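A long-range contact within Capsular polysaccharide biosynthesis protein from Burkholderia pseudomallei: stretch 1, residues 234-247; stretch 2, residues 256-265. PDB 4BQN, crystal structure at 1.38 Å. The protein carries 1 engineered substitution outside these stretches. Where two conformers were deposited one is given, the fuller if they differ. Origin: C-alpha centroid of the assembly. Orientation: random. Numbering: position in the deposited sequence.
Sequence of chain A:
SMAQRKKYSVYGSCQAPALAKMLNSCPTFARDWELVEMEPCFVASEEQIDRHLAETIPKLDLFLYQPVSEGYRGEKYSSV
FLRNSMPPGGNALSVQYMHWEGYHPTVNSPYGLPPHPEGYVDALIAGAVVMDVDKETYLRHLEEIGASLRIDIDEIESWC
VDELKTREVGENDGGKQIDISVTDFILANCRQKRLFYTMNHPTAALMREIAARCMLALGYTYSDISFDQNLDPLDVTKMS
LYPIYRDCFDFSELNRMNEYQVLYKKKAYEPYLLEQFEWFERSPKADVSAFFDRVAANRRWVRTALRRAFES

Stretch 1 234-247: LDVTKMSLYPIYRD
Stretch 2, residues 256-265: RMNEYQVLYK

What polar bonds hold the two stretches together? The shortest is Tyr264 OH to Asp235 OD1, 2.6 Å, a phenol donating to a carboxylate; Asp235 (chi1 p) points its CA-CB bond sideways, yet its end reaches the hydroxyl at the ring edge. Val236 O accepts twice, from Tyr264 N at 2.9 Å and from Gln261 NE2 at 3.1 Å. Gln261 is extended (chi1 t, chi2 t), which carries its amide to that carbonyl. Thr237, with chi1 m, accepts from the backbone: Leu263 N to Thr237 OG1 is 3.1 Å and nearly linear. Farther along, Ser240 OG (chi1 t) donates to Asn258 O at 2.8 Å, and Arg246 NH2 donates in the guanidinium plane to Asn258 OD1 at 3.1 Å.

How do the backbones run? They are antiparallel, with a single bridge at Lys238 and Gln261, whose CA atoms lie 4.8 Å apart. Both bonds of this pair form: Lys238 N to Gln261 O at 2.7 Å, and Gln261 N to Lys238 O at 3.0 Å. Residues 260-262 are strand, while Lys238 is itself extended at phi/psi -131/106. The register places Val236 near Tyr264, Thr237 near Val262, Ser240 near Tyr260 and Pro243 near Met257. A type I' turn from Val262 to Lys265 gives Leu263 (50/46) and Tyr264 (69/9) positive phi, and stretch 1 ends in a 3-10 segment beginning at Tyr245.

Where does water complete the network? Water 1 donates to Asp235 OD2 (2.9 Å) and accepts from Lys238 NZ (3.0 Å) and Gln261 NE2 (2.9 Å). Lys238, with chi1 m and the other chi angles t, thus joins a shared polar cluster. Water 5 accepts from Asn258 N and Arg246 NE, both at 2.8 Å, and donates to Leu241 O at 2.7 Å, bridging the two stretches.

What packs around these bonds? Tyr264 (chi1 m) lays a ring face over Val236, whose CA is 3.6 Å from the Tyr264 ring centroid, so one side chain supplies both a polar edge and an apolar face. Tyr260 (chi1 m) receives Ser240 CB over a face, 3.8 Å from the ring centroid, while Met239 SD approaches its edge, 3.8 Å from Tyr260 CE2. Met257, with all three chi angles t, reaches along stretch 1: its CE lies 3.6 Å from Tyr242 CD1 and its SD 3.8 Å from Pro243 CD. Together the stretches bury 914 Å², both sides summed.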

# COMPACT_ATOMS: atom_id res chain seq x y z
N LEU A 234 -2.14 6.51 7.84
CA LEU A 234 -1.78 5.10 7.68
C LEU A 234 -0.47 4.77 8.40
O LEU A 234 0.38 4.07 7.87
CB LEU A 234 -1.72 4.73 6.20
CG LEU A 234 -3.05 4.90 5.48
CD1 LEU A 234 -2.86 4.66 4.00
CD2 LEU A 234 -4.11 3.96 6.01
N ASP A 235 -0.33 5.28 9.62
CA ASP A 235 0.91 5.14 10.38
C ASP A 235 0.90 4.03 11.43
O ASP A 235 1.82 3.94 12.25
CB ASP A 235 1.27 6.47 11.06
CG ASP A 235 0.33 6.83 12.19
OD1 ASP A 235 -0.84 6.40 12.18
OD2 ASP A 235 0.76 7.56 13.10
N VAL A 236 -0.12 3.17 11.39
CA VAL A 236 -0.26 2.09 12.38
C VAL A 236 0.99 1.20 12.48
O VAL A 236 1.45 0.88 13.59
CB VAL A 236 -1.53 1.22 12.11
CG1 VAL A 236 -1.60 0.66 10.69
CG2 VAL A 236 -1.64 0.08 13.12
N THR A 237 1.54 0.83 11.33
CA THR A 237 2.62 -0.14 11.25
C THR A 237 3.76 0.41 10.41
O THR A 237 3.54 0.97 9.34
CB THR A 237 2.07 -1.48 10.72
OG1 THR A 237 1.24 -2.04 11.74
CG2 THR A 237 3.17 -2.46 10.35
N LYS A 238 4.98 0.26 10.92
CA LYS A 238 6.14 0.86 10.27
C LYS A 238 7.21 -0.20 10.12
O LYS A 238 7.82 -0.61 11.12
CB LYS A 238 6.64 2.08 11.06
CG LYS A 238 5.59 3.18 11.24
CD LYS A 238 6.07 4.38 12.04
CE LYS A 238 4.96 5.42 12.14
NZ LYS A 238 5.30 6.58 13.01
N MET A 239 7.39 -0.67 8.90
CA MET A 239 8.41 -1.68 8.61
C MET A 239 9.80 -1.06 8.68
O MET A 239 9.98 0.10 8.30
CB MET A 239 8.18 -2.34 7.26
CG MET A 239 6.93 -3.21 7.19
SD MET A 239 7.10 -4.70 8.20
CE MET A 239 5.78 -4.51 9.38
N SER A 240 10.76 -1.83 9.18
CA SER A 240 12.13 -1.37 9.30
C SER A 240 12.96 -1.83 8.10
O SER A 240 12.85 -2.97 7.66
CB SER A 240 12.72 -1.93 10.58
OG SER A 240 14.06 -1.52 10.72
N LEU A 241 13.80 -0.94 7.57
CA LEU A 241 14.69 -1.30 6.46
C LEU A 241 15.86 -2.15 6.94
O LEU A 241 16.41 -1.91 8.02
CB LEU A 241 15.19 -0.05 5.73
CG LEU A 241 14.18 0.68 4.84
CD1 LEU A 241 13.14 1.49 5.62
CD2 LEU A 241 14.91 1.56 3.85
N TYR A 242 16.25 -3.13 6.14
CA TYR A 242 17.35 -4.02 6.52
C TYR A 242 18.69 -3.26 6.58
O TYR A 242 18.86 -2.23 5.91
CB TYR A 242 17.46 -5.19 5.53
CG TYR A 242 16.64 -6.41 5.89
CD1 TYR A 242 15.27 -6.33 6.17
CD2 TYR A 242 17.23 -7.67 5.89
CE1 TYR A 242 14.53 -7.47 6.48
CE2 TYR A 242 16.50 -8.82 6.19
CZ TYR A 242 15.16 -8.71 6.49
OH TYR A 242 14.44 -9.85 6.78
N PRO A 243 19.65 -3.79 7.35
CA PRO A 243 20.98 -3.18 7.39
C PRO A 243 21.57 -3.08 5.99
O PRO A 243 21.27 -3.92 5.13
CB PRO A 243 21.80 -4.17 8.22
CG PRO A 243 20.81 -4.95 9.03
CD PRO A 243 19.60 -5.05 8.13
N ILE A 244 22.44 -2.07 5.82
CA ILE A 244 23.19 -1.81 4.58
C ILE A 244 22.27 -1.25 3.50
O ILE A 244 22.50 -0.14 3.00
CB ILE A 244 24.03 -3.03 4.10
CG1 ILE A 244 25.04 -3.41 5.19
CG2 ILE A 244 24.73 -2.70 2.78
CD1 ILE A 244 25.94 -4.57 4.83
N TYR A 245 21.19 -1.97 3.19
CA TYR A 245 20.18 -1.48 2.26
C TYR A 245 19.63 -0.13 2.74
O TYR A 245 19.45 0.81 1.96
CB TYR A 245 19.05 -2.50 2.12
CG TYR A 245 18.08 -2.17 1.03
CD1 TYR A 245 18.46 -2.26 -0.32
CD2 TYR A 245 16.76 -1.85 1.30
CE1 TYR A 245 17.59 -2.00 -1.35
CE2 TYR A 245 15.86 -1.56 0.26
CZ TYR A 245 16.28 -1.65 -1.06
OH TYR A 245 15.44 -1.39 -2.12
N ARG A 246 19.43 -0.00 4.06
CA ARG A 246 18.85 1.21 4.63
C ARG A 246 19.71 2.44 4.35
O ARG A 246 19.21 3.57 4.29
CB ARG A 246 18.64 1.03 6.14
CG ARG A 246 19.93 0.90 6.96
CD ARG A 246 19.66 0.52 8.41
NE ARG A 246 18.86 1.52 9.12
CZ ARG A 246 19.32 2.66 9.61
NH1 ARG A 246 20.60 2.99 9.49
NH2 ARG A 246 18.48 3.49 10.21
N ASP A 247 21.02 2.23 4.15
CA ASP A 247 21.93 3.34 3.96
C ASP A 247 21.86 3.93 2.54
O ASP A 247 22.49 4.95 2.26
CB ASP A 247 23.36 2.93 4.35
CG ASP A 247 23.47 2.55 5.81
OD1 ASP A 247 22.87 3.26 6.66
OD2 ASP A 247 24.11 1.53 6.13
N ARG A 256 21.71 0.05 13.73
CA ARG A 256 21.86 -1.08 12.78
C ARG A 256 20.53 -1.83 12.62
O ARG A 256 20.25 -2.82 13.30
CB ARG A 256 23.05 -2.02 13.14
CG ARG A 256 22.76 -3.18 14.10
CD ARG A 256 23.21 -4.51 13.52
NE ARG A 256 22.62 -5.66 14.22
CZ ARG A 256 22.51 -6.89 13.71
NH1 ARG A 256 22.94 -7.15 12.48
NH2 ARG A 256 21.96 -7.86 14.43
N MET A 257 19.70 -1.31 11.72
CA MET A 257 18.29 -1.68 11.62
C MET A 257 17.49 -1.12 12.79
O MET A 257 17.79 -1.37 13.96
CB MET A 257 18.09 -3.20 11.49
CG MET A 257 16.68 -3.57 11.08
SD MET A 257 16.59 -5.24 10.42
CE MET A 257 15.06 -5.10 9.51
N ASN A 258 16.48 -0.35 12.44
CA ASN A 258 15.54 0.26 13.37
C ASN A 258 14.56 -0.75 13.99
O ASN A 258 14.32 -1.84 13.44
CB ASN A 258 14.72 1.35 12.64
CG ASN A 258 15.52 2.62 12.35
OD1 ASN A 258 15.61 3.06 11.21
ND2 ASN A 258 16.04 3.24 13.40
N GLU A 259 14.00 -0.38 15.14
CA GLU A 259 12.85 -1.11 15.66
C GLU A 259 11.70 -1.05 14.66
O GLU A 259 11.63 -0.15 13.82
CB GLU A 259 12.41 -0.56 17.02
CG GLU A 259 11.76 0.82 16.97
CD GLU A 259 11.64 1.51 18.31
OE1 GLU A 259 11.88 0.88 19.37
OE2 GLU A 259 11.29 2.71 18.30
N TYR A 260 10.83 -2.04 14.70
CA TYR A 260 9.59 -2.03 13.94
C TYR A 260 8.51 -1.37 14.79
O TYR A 260 8.60 -1.33 16.02
CB TYR A 260 9.14 -3.45 13.65
CG TYR A 260 9.95 -4.19 12.62
CD1 TYR A 260 11.21 -4.70 12.93
CD2 TYR A 260 9.43 -4.44 11.34
CE1 TYR A 260 11.94 -5.42 11.99
CE2 TYR A 260 10.15 -5.15 10.40
CZ TYR A 260 11.41 -5.65 10.74
OH TYR A 260 12.14 -6.38 9.86
N GLN A 261 7.48 -0.83 14.14
CA GLN A 261 6.23 -0.53 14.84
C GLN A 261 5.16 -1.42 14.23
O GLN A 261 5.00 -1.47 13.01
CB GLN A 261 5.85 0.94 14.70
CG GLN A 261 4.51 1.30 15.34
CD GLN A 261 4.27 2.79 15.37
OE1 GLN A 261 5.02 3.53 16.00
NE2 GLN A 261 3.22 3.24 14.68
N VAL A 262 4.43 -2.13 15.08
CA VAL A 262 3.36 -3.00 14.62
C VAL A 262 2.13 -2.72 15.48
O VAL A 262 2.18 -2.82 16.72
CB VAL A 262 3.78 -4.49 14.64
CG1 VAL A 262 4.61 -4.83 13.41
CG2 VAL A 262 4.53 -4.84 15.92
N LEU A 263 1.02 -2.36 14.83
CA LEU A 263 -0.22 -2.00 15.54
C LEU A 263 0.06 -0.98 16.65
O LEU A 263 -0.40 -1.14 17.79
CB LEU A 263 -0.94 -3.25 16.06
CG LEU A 263 -1.20 -4.37 15.04
CD1 LEU A 263 -1.79 -5.60 15.72
CD2 LEU A 263 -2.07 -3.89 13.89
N TYR A 264 0.84 0.04 16.32
CA TYR A 264 1.19 1.16 17.20
C TYR A 264 2.11 0.80 18.37
O TYR A 264 2.33 1.63 19.26
CB TYR A 264 -0.05 1.93 17.70
CG TYR A 264 -0.71 2.74 16.60
CD1 TYR A 264 -0.09 3.89 16.09
CD2 TYR A 264 -1.92 2.34 16.06
CE1 TYR A 264 -0.68 4.63 15.08
CE2 TYR A 264 -2.54 3.09 15.06
CZ TYR A 264 -1.91 4.22 14.57
OH TYR A 264 -2.52 4.95 13.56
N LYS A 265 2.64 -0.42 18.37
CA LYS A 265 3.58 -0.86 19.40
C LYS A 265 4.98 -1.05 18.81
O LYS A 265 5.13 -1.56 17.71
CB LYS A 265 3.12 -2.18 20.03
CG LYS A 265 1.69 -2.18 20.56
CD LYS A 265 1.47 -1.13 21.64
CE LYS A 265 0.03 -1.12 22.11
NZ LYS A 265 -0.31 0.10 22.90
O HOH W 1 2.80 6.12 14.67
O HOH W 2 -3.22 3.74 10.60
O HOH W 3 10.06 1.08 12.03
O HOH W 4 6.08 5.94 15.44
O HOH W 5 16.39 0.22 9.68